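Local coordinates for cell envelope-related transcriptional attenuator domain-containing protein (Eubacterium siraeum, PDB 4OBM) that is of unknown function but, as a LytR-CpsA-Psr family protein, probably helps attach glycopolymers to the bacterial cell wall, at residues 56-69 with 240-252. Sequence-based numbering, arbitrary orientation.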
loop_
_atom_site.group_PDB
_atom_site.type_symbol
_atom_site.label_atom_id
_atom_site.label_comp_id
_atom_site.label_asym_id
_atom_site.label_seq_id
_atom_site.Cartn_x
_atom_site.Cartn_y
_atom_site.Cartn_z
HETATM N N MSE A 56 2.466 -4.425 1.716
HETATM C CA MSE A 56 2.641 -4.992 3.058
HETATM C C MSE A 56 1.789 -4.245 4.039
HETATM O O MSE A 56 2.189 -3.159 4.448
HETATM C CB MSE A 56 4.107 -4.984 3.532
HETATM C CG MSE A 56 4.836 -6.171 3.032
HETATM SE SE MSE A 56 6.633 -6.252 3.636
HETATM C CE MSE A 56 6.412 -6.610 5.422
ATOM N N PRO A 57 0.644 -4.811 4.459
ATOM C CA PRO A 57 -0.189 -4.110 5.434
ATOM C C PRO A 57 0.234 -4.466 6.868
ATOM O O PRO A 57 0.878 -5.482 7.109
ATOM C CB PRO A 57 -1.600 -4.612 5.098
ATOM C CG PRO A 57 -1.373 -6.012 4.615
ATOM C CD PRO A 57 0.045 -6.118 4.091
ATOM N N TYR A 58 -0.111 -3.604 7.807
ATOM C CA TYR A 58 0.222 -3.738 9.225
ATOM C C TYR A 58 -0.965 -3.322 10.047
ATOM O O TYR A 58 -1.589 -2.317 9.708
ATOM C CB TYR A 58 1.420 -2.821 9.579
ATOM C CG TYR A 58 2.716 -3.207 8.911
ATOM C CD1 TYR A 58 3.054 -2.702 7.659
ATOM C CD2 TYR A 58 3.645 -4.012 9.563
ATOM C CE1 TYR A 58 4.232 -3.086 7.021
ATOM C CE2 TYR A 58 4.850 -4.358 8.956
ATOM C CZ TYR A 58 5.130 -3.907 7.677
ATOM O OH TYR A 58 6.347 -4.184 7.111
ATOM N N LEU A 59 -1.253 -4.043 11.158
ATOM C CA LEU A 59 -2.360 -3.689 12.053
ATOM C C LEU A 59 -2.002 -2.420 12.795
ATOM O O LEU A 59 -0.816 -2.206 13.040
ATOM C CB LEU A 59 -2.678 -4.821 13.050
ATOM C CG LEU A 59 -3.475 -6.030 12.547
ATOM C CD1 LEU A 59 -3.477 -7.130 13.617
ATOM C CD2 LEU A 59 -4.908 -5.654 12.175
ATOM N N PRO A 60 -2.969 -1.540 13.146
ATOM C CA PRO A 60 -2.605 -0.321 13.888
ATOM C C PRO A 60 -1.943 -0.598 15.241
ATOM O O PRO A 60 -1.087 0.193 15.695
ATOM C CB PRO A 60 -3.943 0.396 14.079
ATOM C CG PRO A 60 -4.964 -0.650 13.902
ATOM C CD PRO A 60 -4.426 -1.613 12.914
ATOM N N ASN A 61 -2.307 -1.733 15.870
ATOM C CA ASN A 61 -1.768 -2.124 17.164
ATOM C C ASN A 61 -0.542 -3.021 16.983
ATOM O O ASN A 61 -0.124 -3.692 17.928
ATOM C CB ASN A 61 -2.839 -2.795 18.036
ATOM C CG ASN A 61 -3.437 -4.052 17.432
ATOM O OD1 ASN A 61 -3.506 -4.237 16.197
ATOM N ND2 ASN A 61 -3.927 -4.922 18.290
ATOM N N ALA A 62 0.066 -3.000 15.791
ATOM C CA ALA A 62 1.265 -3.810 15.569
ATOM C C ALA A 62 2.482 -3.197 16.277
ATOM O O ALA A 62 2.711 -1.989 16.170
ATOM C CB ALA A 62 1.543 -3.962 14.085
ATOM N N VAL A 63 3.235 -4.033 17.020
ATOM C CA VAL A 63 4.479 -3.667 17.708
ATOM C C VAL A 63 5.626 -4.236 16.827
ATOM O O VAL A 63 5.713 -5.453 16.642
ATOM C CB VAL A 63 4.510 -4.165 19.201
ATOM C CG1 VAL A 63 5.838 -3.849 19.879
ATOM C CG2 VAL A 63 3.353 -3.581 20.013
ATOM N N ILE A 64 6.469 -3.354 16.254
ATOM C CA ILE A 64 7.553 -3.759 15.341
ATOM C C ILE A 64 8.960 -3.458 15.900
ATOM O O ILE A 64 9.940 -3.674 15.185
ATOM C CB ILE A 64 7.376 -3.078 13.936
ATOM C CG1 ILE A 64 7.475 -1.538 14.015
ATOM C CG2 ILE A 64 6.088 -3.529 13.235
ATOM C CD1 ILE A 64 8.043 -0.896 12.805
ATOM N N ASP A 65 9.065 -2.955 17.147
ATOM C CA ASP A 65 10.352 -2.558 17.733
ATOM C C ASP A 65 10.523 -2.977 19.210
ATOM O O ASP A 65 11.604 -2.802 19.777
ATOM C CB ASP A 65 10.530 -1.022 17.604
ATOM C CG ASP A 65 9.440 -0.135 18.227
ATOM O OD1 ASP A 65 8.238 -0.539 18.202
ATOM O OD2 ASP A 65 9.774 0.991 18.679
ATOM N N GLY A 66 9.472 -3.534 19.805
ATOM C CA GLY A 66 9.477 -3.920 21.213
ATOM C C GLY A 66 8.926 -2.805 22.083
ATOM O O GLY A 66 8.814 -2.955 23.301
ATOM N N GLY A 67 8.589 -1.687 21.444
ATOM C CA GLY A 67 8.041 -0.515 22.099
ATOM C C GLY A 67 6.566 -0.354 21.820
ATOM O O GLY A 67 5.785 -1.289 21.987
ATOM N N ASN A 68 6.191 0.834 21.376
ATOM C CA ASN A 68 4.819 1.229 21.073
ATOM C C ASN A 68 4.275 0.629 19.768
ATOM O O ASN A 68 5.015 0.043 18.963
ATOM C CB ASN A 68 4.754 2.758 21.002
ATOM C CG ASN A 68 4.981 3.413 22.340
ATOM O OD1 ASN A 68 4.679 2.850 23.394
ATOM N ND2 ASN A 68 5.525 4.616 22.325
ATOM N N THR A 69 2.960 0.807 19.566
ATOM C CA THR A 69 2.251 0.348 18.376
ATOM C C THR A 69 2.573 1.260 17.207
ATOM O O THR A 69 3.003 2.392 17.420
ATOM C CB THR A 69 0.728 0.298 18.617
ATOM O OG1 THR A 69 0.209 1.627 18.717
ATOM C CG2 THR A 69 0.349 -0.524 19.820
ATOM N N ASP A 240 -3.538 -5.807 24.345
ATOM C CA ASP A 240 -4.263 -5.188 23.236
ATOM C C ASP A 240 -3.319 -4.926 22.055
ATOM O O ASP A 240 -3.747 -4.377 21.041
ATOM C CB ASP A 240 -4.968 -3.913 23.704
ATOM C CG ASP A 240 -6.079 -4.230 24.680
ATOM O OD1 ASP A 240 -6.858 -5.176 24.408
ATOM O OD2 ASP A 240 -6.144 -3.571 25.733
ATOM N N ASP A 241 -2.053 -5.385 22.169
ATOM C CA ASP A 241 -1.027 -5.233 21.146
ATOM C C ASP A 241 -0.900 -6.490 20.260
ATOM O O ASP A 241 -1.406 -7.570 20.597
ATOM C CB ASP A 241 0.328 -4.908 21.803
ATOM C CG ASP A 241 0.408 -3.563 22.504
ATOM O OD1 ASP A 241 -0.490 -2.718 22.282
ATOM O OD2 ASP A 241 1.381 -3.345 23.248
ATOM N N TYR A 242 -0.243 -6.324 19.109
ATOM C CA TYR A 242 0.009 -7.400 18.159
ATOM C C TYR A 242 1.500 -7.391 17.851
ATOM O O TYR A 242 1.960 -6.644 16.985
ATOM C CB TYR A 242 -0.858 -7.231 16.901
ATOM C CG TYR A 242 -0.786 -8.410 15.959
ATOM C CD1 TYR A 242 -1.499 -9.578 16.216
ATOM C CD2 TYR A 242 -0.018 -8.355 14.798
ATOM C CE1 TYR A 242 -1.433 -10.671 15.349
ATOM C CE2 TYR A 242 0.038 -9.433 13.915
ATOM C CZ TYR A 242 -0.685 -10.581 14.185
ATOM O OH TYR A 242 -0.623 -11.643 13.321
ATOM N N ILE A 243 2.263 -8.160 18.614
ATOM C CA ILE A 243 3.717 -8.193 18.498
ATOM C C ILE A 243 4.113 -8.971 17.244
ATOM O O ILE A 243 3.824 -10.167 17.149
ATOM C CB ILE A 243 4.346 -8.758 19.791
ATOM C CG1 ILE A 243 3.954 -7.872 21.008
ATOM C CG2 ILE A 243 5.889 -8.916 19.654
ATOM C CD1 ILE A 243 4.393 -8.393 22.319
ATOM N N ILE A 244 4.763 -8.272 16.279
ATOM C CA ILE A 244 5.215 -8.871 15.017
ATOM C C ILE A 244 6.309 -9.888 15.311
ATOM O O ILE A 244 7.240 -9.577 16.038
ATOM C CB ILE A 244 5.669 -7.797 13.979
ATOM C CG1 ILE A 244 4.482 -6.871 13.550
ATOM C CG2 ILE A 244 6.376 -8.426 12.754
ATOM C CD1 ILE A 244 3.197 -7.576 12.911
ATOM N N ASP A 245 6.152 -11.114 14.796
ATOM C CA ASP A 245 7.114 -12.209 14.987
ATOM C C ASP A 245 8.381 -11.878 14.214
ATOM O O ASP A 245 8.303 -11.462 13.063
ATOM C CB ASP A 245 6.502 -13.551 14.526
ATOM C CG ASP A 245 7.338 -14.800 14.773
ATOM O OD1 ASP A 245 8.555 -14.768 14.492
ATOM O OD2 ASP A 245 6.752 -15.839 15.158
ATOM N N ASP A 246 9.534 -12.046 14.849
ATOM C CA ASP A 246 10.851 -11.787 14.260
ATOM C C ASP A 246 11.101 -12.588 12.966
ATOM O O ASP A 246 11.832 -12.109 12.095
ATOM C CB ASP A 246 11.955 -12.099 15.282
ATOM C CG ASP A 246 13.078 -11.084 15.308
ATOM O OD1 ASP A 246 12.786 -9.873 15.209
ATOM O OD2 ASP A 246 14.250 -11.500 15.452
ATOM N N ASN A 247 10.475 -13.786 12.835
ATOM C CA ASN A 247 10.619 -14.674 11.675
ATOM C C ASN A 247 9.816 -14.178 10.473
ATOM O O ASN A 247 10.064 -14.614 9.349
ATOM C CB ASN A 247 10.213 -16.109 12.022
ATOM C CG ASN A 247 11.004 -16.725 13.146
ATOM O OD1 ASN A 247 12.222 -16.542 13.277
ATOM N ND2 ASN A 247 10.318 -17.486 13.972
ATOM N N SER A 248 8.859 -13.275 10.711
ATOM C CA SER A 248 8.057 -12.654 9.666
ATOM C C SER A 248 8.935 -11.690 8.841
ATOM O O SER A 248 8.828 -11.681 7.612
ATOM C CB SER A 248 6.865 -11.924 10.274
ATOM O OG SER A 248 5.921 -11.573 9.279
ATOM N N TRP A 249 9.847 -10.927 9.518
ATOM C CA TRP A 249 10.765 -9.981 8.866
ATOM C C TRP A 249 11.651 -10.674 7.844
ATOM O O TRP A 249 11.979 -10.060 6.834
ATOM C CB TRP A 249 11.649 -9.216 9.880
ATOM C CG TRP A 249 10.893 -8.351 10.852
ATOM C CD1 TRP A 249 10.949 -8.416 12.214
ATOM C CD2 TRP A 249 9.952 -7.314 10.535
ATOM N NE1 TRP A 249 10.088 -7.493 12.767
ATOM C CE2 TRP A 249 9.476 -6.791 11.760
ATOM C CE3 TRP A 249 9.447 -6.780 9.334
ATOM C CZ2 TRP A 249 8.535 -5.754 11.817
ATOM C CZ3 TRP A 249 8.511 -5.756 9.396
ATOM C CH2 TRP A 249 8.057 -5.263 10.624
ATOM N N ASN A 250 12.010 -11.952 8.091
ATOM C CA ASN A 250 12.850 -12.738 7.184
ATOM C C ASN A 250 12.044 -13.175 5.959
ATOM O O ASN A 250 12.576 -13.173 4.849
ATOM C CB ASN A 250 13.454 -13.946 7.902
ATOM C CG ASN A 250 14.853 -14.274 7.445
ATOM O OD1 ASN A 250 15.085 -14.676 6.299
ATOM N ND2 ASN A 250 15.817 -14.121 8.339
ATOM N N SER A 251 10.749 -13.519 6.157
ATOM C CA SER A 251 9.862 -13.893 5.054
ATOM C C SER A 251 9.530 -12.651 4.214
ATOM O O SER A 251 9.468 -12.740 2.982
ATOM C CB SER A 251 8.603 -14.580 5.570
ATOM O OG SER A 251 8.923 -15.886 6.021
ATOM N N ALA A 252 9.405 -11.481 4.884
ATOM C CA ALA A 252 9.158 -10.183 4.264
ATOM C C ALA A 252 10.345 -9.773 3.409
ATOM O O ALA A 252 10.147 -9.294 2.300
ATOM C CB ALA A 252 8.885 -9.131 5.328
#
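Met56, a selenomethionine, bends at its third torsion (chi3 70°) and sets CE 3.5 Å from CB of Ala252, on the closing helix 246-256. Two residues on, Tyr58 turns its ring edge to the Trp249 indole: OH lies in the indole plane, 3.5 Å from CZ3, an edge-to-edge meeting rather than a stack. Leu59 CD1 instead sits over a face of the Tyr242 ring, 3.9 Å from its centroid and 16° off the normal, a CH-pi contact; that ring's hydroxyl is hydrogen-bonded to Gly235 N. A type I turn from Leu59 to Ala62 then brings Asn61 beside 240-252, where ND2 donates to Asp240 O (2.8 Å, 178° at the hydrogen), with the acceptor lying in the amide plane. Losing this amide to an alanine would probably leave Asp240 O without its donor and the start of strand 241-244 less firmly held. Tyr242 N to Asn61 O, Val63 N to Tyr242 O (2.9 Å) and Ile244 N to Val63 O form the parallel ladder pairing strand 62-63 with strand 241-244, the middle strand of a small three-stranded mixed sheet apart from the six-stranded sheet that contains strand 52-58. Across the ladder, Ala62 CB faces Ile244 CD1, while Val63 CG2, because it lies anti to the carbonyl carbon, reaches back to Asp241 CB, 3.8 Å away. Ile64 CG2 reaches the indole edge in plane, 3.6 Å from Trp249 CZ2, with Leu85 and Leu86 of helix 70-90 also touching Ile64. Thr69 presents CG2 to Asp241 OD1 at 3.4 Å, its OG1 being engaged in capping Gln72 N.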